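Local coordinates for protein homoserine O-acetyltransferase (Bacillus anthracis str. 'Ames Ancestor', PDB 3I1I) that probably transfers an acetyl group from acetyl-CoA to the hydroxyl of L-homoserine, giving O-acetyl-L-homoserine, and has an alpha/beta-hydrolase fold, at residues A196-R201 / W280-K285; Y211-P216 / V275-S279; V306-V310 / K338-V342; I47-F51 / S155-A161; F19-I25 / Y120-V126. One frame throughout, in Å; residues are numbered along the deposited sequence. Where two conformers were deposited one is given.

Interaction 1. Residues A196-R201 / W280-K285; sequences AIEAIR and WMYTAK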
# COMPACT_ATOMS: atom_id res chain seq x y z
N ALA A 196 1.15 -5.33 -2.08
CA ALA A 196 -0.12 -5.76 -2.70
C ALA A 196 -0.56 -7.10 -2.10
O ALA A 196 -1.71 -7.26 -1.69
CB ALA A 196 0.01 -5.85 -4.24
N ILE A 197 0.36 -8.05 -2.05
CA ILE A 197 0.07 -9.33 -1.42
C ILE A 197 -0.44 -9.13 0.01
O ILE A 197 -1.47 -9.66 0.39
CB ILE A 197 1.30 -10.24 -1.41
CG1 ILE A 197 1.66 -10.62 -2.87
CG2 ILE A 197 1.01 -11.43 -0.58
CD1 ILE A 197 3.10 -11.21 -3.07
N GLU A 198 0.28 -8.34 0.80
CA GLU A 198 -0.15 -8.10 2.16
C GLU A 198 -1.49 -7.36 2.29
O GLU A 198 -2.26 -7.66 3.18
CB GLU A 198 0.96 -7.43 2.95
CG GLU A 198 1.98 -8.52 3.33
CD GLU A 198 3.18 -8.01 4.07
OE1 GLU A 198 3.03 -6.99 4.80
OE2 GLU A 198 4.26 -8.67 3.95
N ALA A 199 -1.78 -6.43 1.39
CA ALA A 199 -3.07 -5.74 1.39
C ALA A 199 -4.25 -6.75 1.18
O ALA A 199 -5.25 -6.71 1.90
CB ALA A 199 -3.10 -4.61 0.34
N ILE A 200 -4.09 -7.68 0.26
CA ILE A 200 -5.12 -8.71 0.06
C ILE A 200 -5.27 -9.63 1.33
O ILE A 200 -6.40 -9.92 1.78
CB ILE A 200 -4.83 -9.55 -1.21
CG1 ILE A 200 -4.71 -8.64 -2.44
CG2 ILE A 200 -5.93 -10.57 -1.40
CD1 ILE A 200 -4.04 -9.27 -3.69
N ARG A 201 -4.16 -10.07 1.91
CA ARG A 201 -4.21 -10.93 3.11
C ARG A 201 -4.85 -10.22 4.30
O ARG A 201 -5.46 -10.86 5.18
CB ARG A 201 -2.82 -11.40 3.56
CG ARG A 201 -2.12 -12.37 2.58
CD ARG A 201 -0.86 -13.09 3.22
NE ARG A 201 -0.51 -14.19 2.34
CZ ARG A 201 -0.52 -15.49 2.64
NH1 ARG A 201 -0.23 -16.39 1.68
NH2 ARG A 201 -0.76 -15.91 3.89
N TRP A 280 -3.99 -12.75 -8.39
CA TRP A 280 -3.23 -11.53 -8.30
C TRP A 280 -2.03 -11.73 -7.38
O TRP A 280 -0.95 -11.35 -7.72
CB TRP A 280 -4.11 -10.38 -7.79
CG TRP A 280 -3.42 -9.07 -7.87
CD1 TRP A 280 -2.42 -8.59 -7.05
CD2 TRP A 280 -3.65 -8.08 -8.85
NE1 TRP A 280 -2.02 -7.35 -7.48
CE2 TRP A 280 -2.76 -7.01 -8.58
CE3 TRP A 280 -4.53 -7.98 -9.93
CZ2 TRP A 280 -2.73 -5.86 -9.36
CZ3 TRP A 280 -4.49 -6.84 -10.72
CH2 TRP A 280 -3.60 -5.78 -10.42
N MSE A 281 -2.24 -12.36 -6.22
CA MSE A 281 -1.13 -12.60 -5.30
C MSE A 281 -0.02 -13.44 -5.96
O MSE A 281 1.16 -13.08 -5.83
CB MSE A 281 -1.56 -13.35 -4.02
CG MSE A 281 -2.54 -12.68 -3.09
SE MSE A 281 -2.78 -13.85 -1.48
CE MSE A 281 -1.19 -14.84 -1.55
N TYR A 282 -0.38 -14.56 -6.58
CA TYR A 282 0.63 -15.48 -7.17
C TYR A 282 1.44 -14.79 -8.25
O TYR A 282 2.67 -14.95 -8.31
CB TYR A 282 -0.00 -16.74 -7.73
CG TYR A 282 -0.17 -17.81 -6.70
CD1 TYR A 282 -1.27 -17.83 -5.88
CD2 TYR A 282 0.78 -18.82 -6.53
CE1 TYR A 282 -1.43 -18.81 -4.92
CE2 TYR A 282 0.61 -19.81 -5.57
CZ TYR A 282 -0.50 -19.78 -4.77
OH TYR A 282 -0.72 -20.72 -3.80
N THR A 283 0.75 -13.97 -9.05
CA THR A 283 1.40 -13.22 -10.13
C THR A 283 2.30 -12.14 -9.52
O THR A 283 3.43 -11.98 -9.95
CB THR A 283 0.36 -12.61 -11.08
OG1 THR A 283 -0.46 -13.66 -11.57
CG2 THR A 283 1.01 -11.90 -12.29
N ALA A 284 1.81 -11.42 -8.49
CA ALA A 284 2.67 -10.47 -7.75
C ALA A 284 3.90 -11.19 -7.17
O ALA A 284 5.04 -10.68 -7.25
CB ALA A 284 1.90 -9.70 -6.65
N LYS A 285 3.69 -12.39 -6.65
CA LYS A 285 4.81 -13.21 -6.16
C LYS A 285 5.84 -13.54 -7.26
O LYS A 285 7.05 -13.44 -7.06
CB LYS A 285 4.28 -14.49 -5.53
CG LYS A 285 5.37 -15.38 -4.90
CD LYS A 285 5.88 -14.88 -3.54
CE LYS A 285 6.94 -15.87 -3.03
NZ LYS A 285 7.20 -15.91 -1.55
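In the helical region between strands 174-178 and 309-313 of this alpha/beta-hydrolase fold, helices 186-202 and 277-289 pack antiparallel and set Ile197 against Met281, a selenomethionine. The two segment axes come within 9.5 Å at an angle of 157°. Ile197 suits the seam because its two branches fill different places. CG1, anti to the carbonyl carbon (chi1 -66°), meets Ala284 CB at 3.9 Å and carries CD1 onto the opposite backbone, where it lies 3.8 Å from Lys285 N; CG2 faces the methyl end of Met281. The small Ala284 allows this close approach. Long and flexible, Met281 also meets two further side chains: its CG lies 3.8 Å from Ile200 CD1, and a bend at chi3 (23°) brings CE to 3.7 Å from Arg201 NH1, the two chains crossing at about a right angle. The same Ile200 methyl reaches CD1 of the Trp280 indole, while Ala196 CB approaches the indole edge, 4.1 Å from NE1. Beyond the pair, Trp280 packs on Leu220, Asn224 and Met227 of helix 217-228 and meets the ring of Phe51, whereas Val254 of the second subunit packs on Arg201 and Met281.

Interaction 2. Residues Y211-P216 / V275-S279; sequences YGEEQP and VDANS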
# COMPACT_ATOMS: atom_id res chain seq x y z
N TYR A 211 -12.28 -17.63 -0.27
CA TYR A 211 -13.41 -16.70 -0.36
C TYR A 211 -14.42 -17.12 -1.43
O TYR A 211 -15.46 -16.48 -1.60
CB TYR A 211 -12.91 -15.29 -0.66
CG TYR A 211 -11.93 -15.28 -1.82
CD1 TYR A 211 -12.38 -15.32 -3.13
CD2 TYR A 211 -10.56 -15.31 -1.59
CE1 TYR A 211 -11.47 -15.36 -4.19
CE2 TYR A 211 -9.66 -15.36 -2.63
CZ TYR A 211 -10.11 -15.39 -3.93
OH TYR A 211 -9.23 -15.41 -4.97
N GLY A 212 -14.07 -18.15 -2.21
CA GLY A 212 -14.94 -18.63 -3.28
C GLY A 212 -15.28 -17.59 -4.34
O GLY A 212 -14.40 -17.13 -5.10
N GLU A 213 -16.55 -17.20 -4.41
CA GLU A 213 -17.02 -16.28 -5.44
C GLU A 213 -17.05 -14.84 -4.95
O GLU A 213 -17.21 -13.92 -5.75
CB GLU A 213 -18.41 -16.70 -5.95
CG GLU A 213 -18.45 -18.07 -6.70
CD GLU A 213 -17.28 -18.26 -7.66
OE1 GLU A 213 -17.08 -17.39 -8.55
OE2 GLU A 213 -16.54 -19.29 -7.53
N GLU A 214 -16.89 -14.64 -3.65
CA GLU A 214 -16.87 -13.30 -3.08
C GLU A 214 -15.46 -12.75 -2.85
O GLU A 214 -14.86 -12.93 -1.79
CB GLU A 214 -17.69 -13.26 -1.81
CG GLU A 214 -19.15 -13.00 -2.11
CD GLU A 214 -20.05 -13.43 -0.99
OE1 GLU A 214 -20.79 -12.56 -0.49
OE2 GLU A 214 -20.01 -14.64 -0.62
N GLN A 215 -14.96 -12.06 -3.87
CA GLN A 215 -13.60 -11.54 -3.89
C GLN A 215 -13.41 -10.54 -2.78
O GLN A 215 -14.32 -9.80 -2.50
CB GLN A 215 -13.31 -10.85 -5.23
CG GLN A 215 -13.32 -11.81 -6.45
CD GLN A 215 -12.13 -12.74 -6.49
OE1 GLN A 215 -11.10 -12.50 -5.85
NE2 GLN A 215 -12.25 -13.81 -7.27
N PRO A 216 -12.22 -10.50 -2.15
CA PRO A 216 -11.90 -9.44 -1.18
C PRO A 216 -11.60 -8.12 -1.87
O PRO A 216 -10.45 -7.76 -2.07
CB PRO A 216 -10.68 -9.99 -0.46
CG PRO A 216 -10.00 -10.83 -1.46
CD PRO A 216 -11.09 -11.42 -2.33
N VAL A 275 -11.34 -9.74 -11.95
CA VAL A 275 -10.02 -10.18 -11.50
C VAL A 275 -10.14 -11.07 -10.29
O VAL A 275 -11.01 -10.87 -9.47
CB VAL A 275 -9.14 -8.94 -11.20
CG1 VAL A 275 -7.91 -9.29 -10.40
CG2 VAL A 275 -8.77 -8.27 -12.52
N ASP A 276 -9.24 -12.06 -10.18
CA ASP A 276 -9.21 -12.95 -9.01
C ASP A 276 -8.05 -12.62 -8.05
O ASP A 276 -6.90 -12.56 -8.44
CB ASP A 276 -9.07 -14.40 -9.45
CG ASP A 276 -8.99 -15.36 -8.27
OD1 ASP A 276 -9.96 -15.38 -7.45
OD2 ASP A 276 -7.97 -16.06 -8.16
N ALA A 277 -8.38 -12.49 -6.78
CA ALA A 277 -7.43 -12.00 -5.76
C ALA A 277 -6.25 -12.96 -5.58
O ALA A 277 -5.10 -12.51 -5.63
CB ALA A 277 -8.14 -11.74 -4.40
N ASN A 278 -6.52 -14.24 -5.34
CA ASN A 278 -5.45 -15.22 -5.17
C ASN A 278 -4.52 -15.24 -6.40
O ASN A 278 -3.28 -15.31 -6.25
CB ASN A 278 -6.02 -16.63 -4.93
CG ASN A 278 -6.69 -16.78 -3.56
OD1 ASN A 278 -6.47 -15.98 -2.64
ND2 ASN A 278 -7.48 -17.81 -3.41
N SER A 279 -5.12 -15.13 -7.59
CA SER A 279 -4.38 -15.10 -8.81
C SER A 279 -3.44 -13.88 -8.82
O SER A 279 -2.25 -13.96 -9.20
CB SER A 279 -5.33 -15.05 -10.01
OG SER A 279 -5.94 -16.31 -10.21
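Gln215 reaches across to Asp276 and Ala277 with a side chain that is folded rather than extended. From CB the chain turns beside its own backbone N (chi1 -65°) and bends again at chi2 (-71°). CG passes 3.9 Å from Val275 O, and the terminal amide then spends both its ends on the other segment. OE1 accepts from Ala277 N at 2.9 Å, the donor lying above the carbonyl plane. NE2 gives a nearly straight bond of 2.8 Å to Asp276 OD1, in the plane of the amide and on the anti lone pair of the carboxylate; the two flat groups stand 84° apart. That same oxygen accepts a hydrogen bond from the Tyr211 phenol, OH to OD1 2.6 Å, and Tyr211 OH in turn accepts from Asn278 N at 3.0 Å. The other oxygen, Asp276 OD2, accepts from Ser279 N at 3.1 Å and from Ser279 OG. Four donors thus hold this buried carboxylate and probably help to keep it ionised. On the apolar side Pro216 CG rests 3.6 Å from Ala277 CB, and Pro216 CD lies over the Tyr211 ring. With Asp276 as N-cap and Gln215 and Tyr211 receiving two more amides, the first three amides of helix 277-289 all have side-chain acceptors: a helix N-terminal cap extended by side chains from a distant loop.

Interaction 3. Residues V306-V310 / K338-V342; sequences VEANV and KYAEV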
# COMPACT_ATOMS: atom_id res chain seq x y z
N VAL A 306 23.27 -16.10 -22.86
CA VAL A 306 22.48 -15.47 -23.91
C VAL A 306 23.29 -15.43 -25.21
O VAL A 306 24.43 -15.02 -25.20
CB VAL A 306 22.05 -14.03 -23.51
CG1 VAL A 306 21.42 -13.28 -24.67
CG2 VAL A 306 21.08 -14.10 -22.27
N GLU A 307 22.69 -15.89 -26.31
CA GLU A 307 23.33 -15.78 -27.63
C GLU A 307 22.44 -14.99 -28.62
O GLU A 307 22.86 -14.75 -29.74
CB GLU A 307 23.68 -17.16 -28.20
CG GLU A 307 24.55 -18.06 -27.25
CD GLU A 307 25.96 -17.47 -26.89
OE1 GLU A 307 26.48 -16.68 -27.68
OE2 GLU A 307 26.56 -17.81 -25.82
N ALA A 308 21.25 -14.59 -28.21
CA ALA A 308 20.35 -13.79 -29.06
C ALA A 308 20.94 -12.39 -29.25
O ALA A 308 21.69 -11.90 -28.41
CB ALA A 308 19.00 -13.68 -28.43
N ASN A 309 20.61 -11.75 -30.37
CA ASN A 309 20.78 -10.30 -30.49
C ASN A 309 19.81 -9.72 -29.49
O ASN A 309 18.67 -10.16 -29.48
CB ASN A 309 20.37 -9.81 -31.90
CG ASN A 309 21.43 -10.04 -32.96
OD1 ASN A 309 22.40 -10.74 -32.75
ND2 ASN A 309 21.25 -9.41 -34.11
N VAL A 310 20.23 -8.80 -28.64
CA VAL A 310 19.35 -8.28 -27.57
C VAL A 310 19.05 -6.79 -27.73
O VAL A 310 19.98 -6.00 -27.94
CB VAL A 310 19.95 -8.54 -26.16
CG1 VAL A 310 19.26 -7.69 -25.06
CG2 VAL A 310 19.89 -10.06 -25.82
N LYS A 338 28.80 -9.86 -27.15
CA LYS A 338 27.49 -10.04 -27.78
C LYS A 338 26.87 -8.76 -28.34
O LYS A 338 27.28 -7.65 -27.98
CB LYS A 338 26.56 -10.69 -26.78
CG LYS A 338 27.02 -12.12 -26.54
CD LYS A 338 26.53 -12.66 -25.24
CE LYS A 338 27.27 -13.97 -24.88
NZ LYS A 338 26.79 -14.34 -23.54
N TYR A 339 25.91 -8.93 -29.25
CA TYR A 339 25.19 -7.81 -29.80
C TYR A 339 24.02 -7.46 -28.85
O TYR A 339 23.11 -8.30 -28.62
CB TYR A 339 24.65 -8.11 -31.22
CG TYR A 339 24.06 -6.86 -31.86
CD1 TYR A 339 24.81 -6.07 -32.72
CD2 TYR A 339 22.80 -6.42 -31.50
CE1 TYR A 339 24.26 -4.88 -33.27
CE2 TYR A 339 22.26 -5.26 -32.02
CZ TYR A 339 22.98 -4.50 -32.91
OH TYR A 339 22.40 -3.34 -33.38
N ALA A 340 24.04 -6.23 -28.35
CA ALA A 340 23.05 -5.80 -27.38
C ALA A 340 22.97 -4.28 -27.38
O ALA A 340 24.01 -3.60 -27.48
CB ALA A 340 23.39 -6.32 -25.99
N GLU A 341 21.75 -3.73 -27.33
CA GLU A 341 21.54 -2.28 -27.32
C GLU A 341 20.34 -1.87 -26.48
O GLU A 341 19.40 -2.66 -26.28
CB GLU A 341 21.45 -1.70 -28.75
CG GLU A 341 20.33 -2.22 -29.64
CD GLU A 341 20.30 -1.56 -31.09
OE1 GLU A 341 20.32 -0.30 -31.20
OE2 GLU A 341 20.26 -2.32 -32.09
N VAL A 342 20.39 -0.64 -25.98
CA VAL A 342 19.29 0.02 -25.29
C VAL A 342 18.74 1.08 -26.23
O VAL A 342 19.50 1.82 -26.83
CB VAL A 342 19.71 0.76 -23.99
CG1 VAL A 342 18.50 1.43 -23.36
CG2 VAL A 342 20.41 -0.19 -22.99
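Val310 and Ala340 lie side by side on one face of the sheet, at the parallel bridge of a beta-alpha-beta unit in which helix 324-335 connects strand 309-313 to the outermost strand 340-342. Their CB atoms are 4.1 Å apart; the small alanine and the beta-branched valine suit a buried strand pair, and Leu333 of that helix packs on Ala340. One residue earlier in each segment, Asn309 and Tyr339 slant past each other with amide and ring planes 30° apart, and Asn309 CG stands 4.1 Å from Tyr339 CD2. The ring gets there because CG of Tyr339 is anti to the backbone N (chi1 -172°). The amide of Asn309 is tied to Lys372 O and Ser374 N. Lys338 runs extended beyond CG over the Val306 carbonyl; its NZ makes a weak bond to Val306 O at 3.0 Å and a firmer one to Ser304 O. Glu307 OE2 is 4.2 Å from that NZ, beyond salt-bridge range. Between the strands the bonds follow the parallel pattern: Val310 N gives to Tyr339 O and Val310 O accepts from Glu341 N, both at 2.9 Å. The same oxygen faces Ala340 CA, 3.1 Å away in a CA-H...O contact.

Interaction 4. Residues I47-F51 / S155-A161; sequences ICHYF and SAGGMIA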
# COMPACT_ATOMS: atom_id res chain seq x y z
N ILE A 47 5.29 -13.57 -28.53
CA ILE A 47 4.96 -12.38 -27.73
C ILE A 47 4.49 -12.87 -26.36
O ILE A 47 3.68 -13.79 -26.25
CB ILE A 47 3.75 -11.60 -28.32
CG1 ILE A 47 3.98 -11.18 -29.77
CG2 ILE A 47 3.42 -10.34 -27.50
CD1 ILE A 47 5.12 -10.28 -30.00
N CYS A 48 4.98 -12.24 -25.30
CA CYS A 48 4.60 -12.61 -23.94
C CYS A 48 3.85 -11.46 -23.31
O CYS A 48 4.25 -10.30 -23.47
CB CYS A 48 5.85 -12.86 -23.15
SG CYS A 48 6.92 -14.09 -23.91
N HIS A 49 2.79 -11.78 -22.57
CA HIS A 49 1.91 -10.75 -22.03
C HIS A 49 2.28 -10.23 -20.63
O HIS A 49 3.01 -10.88 -19.89
CB HIS A 49 0.44 -11.17 -22.16
CG HIS A 49 -0.07 -12.05 -21.07
ND1 HIS A 49 -0.26 -11.61 -19.78
CD2 HIS A 49 -0.57 -13.31 -21.11
CE1 HIS A 49 -0.81 -12.58 -19.06
NE2 HIS A 49 -1.02 -13.62 -19.85
N TYR A 50 1.81 -9.03 -20.31
CA TYR A 50 2.15 -8.38 -19.05
C TYR A 50 1.12 -8.73 -17.95
O TYR A 50 0.13 -9.39 -18.22
CB TYR A 50 2.30 -6.83 -19.21
CG TYR A 50 1.09 -6.11 -19.73
CD1 TYR A 50 0.13 -5.61 -18.86
CD2 TYR A 50 0.88 -5.96 -21.11
CE1 TYR A 50 -1.02 -4.94 -19.33
CE2 TYR A 50 -0.24 -5.29 -21.60
CZ TYR A 50 -1.18 -4.78 -20.69
OH TYR A 50 -2.28 -4.13 -21.15
N PHE A 51 1.42 -8.24 -16.74
CA PHE A 51 0.76 -8.63 -15.45
C PHE A 51 -0.71 -8.97 -15.56
O PHE A 51 -1.11 -10.09 -15.31
CB PHE A 51 0.96 -7.49 -14.39
CG PHE A 51 0.58 -7.88 -12.97
CD1 PHE A 51 1.54 -8.21 -12.05
CD2 PHE A 51 -0.75 -7.91 -12.56
CE1 PHE A 51 1.20 -8.59 -10.77
CE2 PHE A 51 -1.10 -8.29 -11.29
CZ PHE A 51 -0.12 -8.63 -10.39
N SER A 155 7.31 -5.54 -19.89
CA SER A 155 7.17 -5.70 -18.42
C SER A 155 7.21 -7.16 -18.01
O SER A 155 8.18 -7.82 -18.34
CB SER A 155 5.94 -4.97 -17.92
OG SER A 155 5.92 -4.91 -16.50
N ALA A 156 6.21 -7.72 -17.32
CA ALA A 156 6.27 -9.18 -17.03
C ALA A 156 6.47 -9.99 -18.30
O ALA A 156 7.13 -11.01 -18.28
CB ALA A 156 5.02 -9.69 -16.27
N GLY A 157 5.92 -9.51 -19.41
CA GLY A 157 6.12 -10.14 -20.70
C GLY A 157 7.60 -10.15 -21.10
O GLY A 157 8.11 -11.15 -21.67
N GLY A 158 8.29 -9.05 -20.82
CA GLY A 158 9.73 -8.99 -21.02
C GLY A 158 10.54 -9.88 -20.07
O GLY A 158 11.66 -10.26 -20.38
N MSE A 159 10.00 -10.17 -18.90
CA MSE A 159 10.64 -11.06 -17.94
C MSE A 159 10.66 -12.48 -18.49
O MSE A 159 11.68 -13.15 -18.41
CB MSE A 159 9.90 -11.04 -16.60
CG MSE A 159 10.01 -9.67 -15.90
SE MSE A 159 8.94 -9.48 -14.29
CE MSE A 159 9.42 -7.64 -13.99
N ILE A 160 9.53 -12.92 -19.04
CA ILE A 160 9.43 -14.18 -19.70
C ILE A 160 10.39 -14.21 -20.90
O ILE A 160 11.14 -15.19 -21.09
CB ILE A 160 8.01 -14.48 -20.16
CG1 ILE A 160 7.07 -14.57 -18.96
CG2 ILE A 160 7.97 -15.76 -21.00
CD1 ILE A 160 5.61 -14.03 -19.22
N ALA A 161 10.43 -13.14 -21.67
CA ALA A 161 11.31 -13.14 -22.85
C ALA A 161 12.75 -13.27 -22.41
O ALA A 161 13.57 -13.88 -23.10
CB ALA A 161 11.11 -11.89 -23.67
O HOH W 1 3.78 -6.47 -15.77
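Cys48 and Gly157 bring strand 44-48 hard against the probable nucleophile elbow of the alpha/beta-hydrolase fold, the sharp turn in which Ser155 precedes helix 156-167. Packing is tight round Cys48. Gly157 CA lies 3.3 Å from Cys48 O in a CA-H...O contact, and a CB on this residue would collide with that carbonyl oxygen, so glycine suits the site. Cys48 CB is 3.2 Å from Gly157 O. Its sulfur, anti to the carbonyl carbon (chi1 -55°), is turned along the helix to meet Ile160 CG2 at 3.5 Å; a small, soft side chain suits so close an approach, and Ile160 is itself backed by Phe129 and Gln136 of helix 129-142. Toward Tyr50 and Phe51 the contact opens. Tyr50 CB and Ser155 CB barely meet, 4.3 Å apart, and a water bridges the two backbones. His49 steadies this loop by giving its ND1-H, in the plane of the imidazole, to Tyr50 O at 2.7 Å. Ser155 has the strained backbone angles expected of an elbow (phi 61°, psi -123°), and its OG is hydrogen-bonded to His351, consistent with a Ser-His-Asp triad completed by Asp318. The water probably marks the oxyanion hole, as in other alpha/beta hydrolases: its oxygen accepts from Phe51 N at 3.1 Å and from Ala156 N at 3.1 Å.

Interaction 5. Residues F19-I25 / Y120-V126; sequences FENGRTI and YAMDFPV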
# COMPACT_ATOMS: atom_id res chain seq x y z
N PHE A 19 7.03 -27.91 -12.00
CA PHE A 19 7.42 -26.52 -11.75
C PHE A 19 8.87 -26.47 -11.24
O PHE A 19 9.43 -27.49 -10.72
CB PHE A 19 6.48 -25.88 -10.70
CG PHE A 19 5.12 -25.53 -11.22
CD1 PHE A 19 4.73 -24.21 -11.31
CD2 PHE A 19 4.21 -26.52 -11.60
CE1 PHE A 19 3.45 -23.86 -11.78
CE2 PHE A 19 2.92 -26.19 -12.06
CZ PHE A 19 2.55 -24.86 -12.17
N GLU A 20 9.46 -25.29 -11.35
CA GLU A 20 10.84 -25.08 -10.93
C GLU A 20 11.05 -25.45 -9.45
O GLU A 20 12.14 -25.87 -9.07
CB GLU A 20 11.26 -23.63 -11.21
CG GLU A 20 11.46 -23.35 -12.73
CD GLU A 20 12.65 -24.15 -13.33
OE1 GLU A 20 13.66 -24.35 -12.60
OE2 GLU A 20 12.58 -24.56 -14.53
N ASN A 21 10.01 -25.29 -8.62
CA ASN A 21 10.11 -25.72 -7.21
C ASN A 21 9.81 -27.19 -6.99
O ASN A 21 9.76 -27.65 -5.86
CB ASN A 21 9.24 -24.86 -6.28
CG ASN A 21 7.76 -24.96 -6.59
OD1 ASN A 21 7.28 -25.96 -7.11
ND2 ASN A 21 7.02 -23.89 -6.26
N GLY A 22 9.59 -27.93 -8.06
CA GLY A 22 9.47 -29.36 -7.95
C GLY A 22 8.07 -29.87 -7.87
O GLY A 22 7.88 -31.06 -7.92
N ARG A 23 7.08 -29.01 -7.73
CA ARG A 23 5.70 -29.48 -7.70
C ARG A 23 5.25 -29.96 -9.11
O ARG A 23 5.60 -29.32 -10.12
CB ARG A 23 4.80 -28.36 -7.19
CG ARG A 23 3.33 -28.72 -7.07
CD ARG A 23 3.05 -29.52 -5.83
NE ARG A 23 1.61 -29.69 -5.70
CZ ARG A 23 0.77 -28.79 -5.21
NH1 ARG A 23 1.21 -27.62 -4.74
NH2 ARG A 23 -0.53 -29.06 -5.19
N THR A 24 4.52 -31.08 -9.19
CA THR A 24 4.05 -31.59 -10.48
C THR A 24 2.53 -31.63 -10.52
O THR A 24 1.92 -32.27 -9.67
CB THR A 24 4.67 -32.99 -10.82
OG1 THR A 24 6.11 -32.86 -10.88
CG2 THR A 24 4.17 -33.51 -12.17
N ILE A 25 1.91 -30.91 -11.46
CA ILE A 25 0.47 -30.92 -11.61
C ILE A 25 0.14 -30.82 -13.10
O ILE A 25 1.01 -30.45 -13.89
CB ILE A 25 -0.22 -29.75 -10.81
CG1 ILE A 25 0.33 -28.37 -11.25
CG2 ILE A 25 -0.03 -29.92 -9.31
CD1 ILE A 25 -0.59 -27.18 -10.97
N TYR A 120 -7.46 -25.37 -5.95
CA TYR A 120 -6.14 -25.35 -5.36
C TYR A 120 -6.04 -24.30 -4.25
O TYR A 120 -5.45 -24.55 -3.19
CB TYR A 120 -5.08 -25.02 -6.42
CG TYR A 120 -4.70 -26.18 -7.31
CD1 TYR A 120 -3.83 -27.15 -6.85
CD2 TYR A 120 -5.16 -26.28 -8.61
CE1 TYR A 120 -3.46 -28.21 -7.64
CE2 TYR A 120 -4.79 -27.33 -9.41
CZ TYR A 120 -3.93 -28.30 -8.91
OH TYR A 120 -3.52 -29.34 -9.69
N ALA A 121 -6.62 -23.12 -4.50
CA ALA A 121 -6.49 -22.01 -3.58
C ALA A 121 -5.01 -21.80 -3.23
O ALA A 121 -4.15 -21.90 -4.11
CB ALA A 121 -7.38 -22.23 -2.34
N MSE A 122 -4.69 -21.55 -1.96
CA MSE A 122 -3.29 -21.35 -1.53
C MSE A 122 -2.44 -22.62 -1.55
O MSE A 122 -1.22 -22.55 -1.31
CB MSE A 122 -3.22 -20.67 -0.17
CG MSE A 122 -3.87 -19.30 -0.13
SE MSE A 122 -3.33 -18.09 -1.60
CE MSE A 122 -1.41 -18.08 -1.25
N ASP A 123 -3.05 -23.76 -1.86
CA ASP A 123 -2.25 -24.94 -2.18
C ASP A 123 -1.64 -24.87 -3.60
O ASP A 123 -0.84 -25.73 -3.97
CB ASP A 123 -3.05 -26.23 -2.00
CG ASP A 123 -2.20 -27.49 -2.22
OD1 ASP A 123 -1.13 -27.60 -1.59
OD2 ASP A 123 -2.58 -28.35 -3.05
N PHE A 124 -1.99 -23.85 -4.40
CA PHE A 124 -1.34 -23.74 -5.71
C PHE A 124 0.16 -23.50 -5.56
O PHE A 124 0.59 -22.79 -4.66
CB PHE A 124 -1.96 -22.66 -6.58
CG PHE A 124 -1.61 -22.80 -8.03
CD1 PHE A 124 -2.29 -23.71 -8.83
CD2 PHE A 124 -0.56 -22.08 -8.57
CE1 PHE A 124 -1.96 -23.88 -10.16
CE2 PHE A 124 -0.22 -22.24 -9.90
CZ PHE A 124 -0.91 -23.15 -10.70
N PRO A 125 0.97 -24.10 -6.43
CA PRO A 125 2.40 -23.90 -6.25
C PRO A 125 2.86 -22.52 -6.69
O PRO A 125 2.28 -21.94 -7.59
CB PRO A 125 3.05 -24.94 -7.15
CG PRO A 125 2.02 -25.24 -8.18
CD PRO A 125 0.69 -25.07 -7.50
N VAL A 126 3.91 -22.04 -6.05
CA VAL A 126 4.57 -20.84 -6.49
C VAL A 126 5.14 -21.07 -7.87
O VAL A 126 5.80 -22.13 -8.12
CB VAL A 126 5.70 -20.48 -5.53
CG1 VAL A 126 6.52 -19.32 -6.09
CG2 VAL A 126 5.10 -20.17 -4.11
O HOH W 2 7.98 -22.89 -9.39
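Pro125 and Phe19 form the apolar centre: Pro125 CG sits over the middle of the phenyl face in a CH-pi contact, 3.9 Å from the centroid and 7° off the ring normal. A proline suits this, its rigid ring presenting CG methylene hydrogens to the pi face. Beside it Ile25 CD1 touches Phe124 CE1 at 3.7 Å, while the Phe19 and Phe124 side chains cross at about a right angle with their CZ atoms 4.1 Å apart. Arg23 leads outward. Its CG, anti to the backbone N (chi1 -178°), lies 3.8 Å from Pro125 CB, and the guanidinium continues to Asp123. NH1 bonds to Asp123 O at 2.9 Å, in the guanidinium plane and nearly along the C=O axis, whereas NH2 meets Asp123 OD2 at 3.0 Å in a salt bridge whose hydrogen bond is weak. At the other rim Asn21 OD1 accepts from Arg23 N in an Asx turn, and a water taking a hydrogen from Asn21 N gives one to Val126 O. The hairpin turn joining strands 10-18 and 24-34 is thereby fixed to the loop leading into helix 129-142; Glu20 adds a salt bridge to Arg134 of that helix, and from the same loop Met122 packs on helix 277-289.

In the fold
From the N terminus, the hairpin turn at 19-25 opens the loop that interaction 5 closes at 120-126. Strand 44-48 starts another within it, closed by interaction 4 at 155-161, so the two cross along the chain; interaction 5 ties the hairpin at the sheet's antiparallel edge to a loop, interaction 4 a central strand to the elbow helix. The chain then enters the helical region, where interaction 1 closes a long loop and interaction 2 a shorter one within it; both use helix 277-289. Interaction 3 follows at the other end of the sheet, about 33 Å from interaction 1, centre to centre. Phe51 against Trp280, and Phe124 O with Tyr282 OH, join the helical region to interactions 4 and 5.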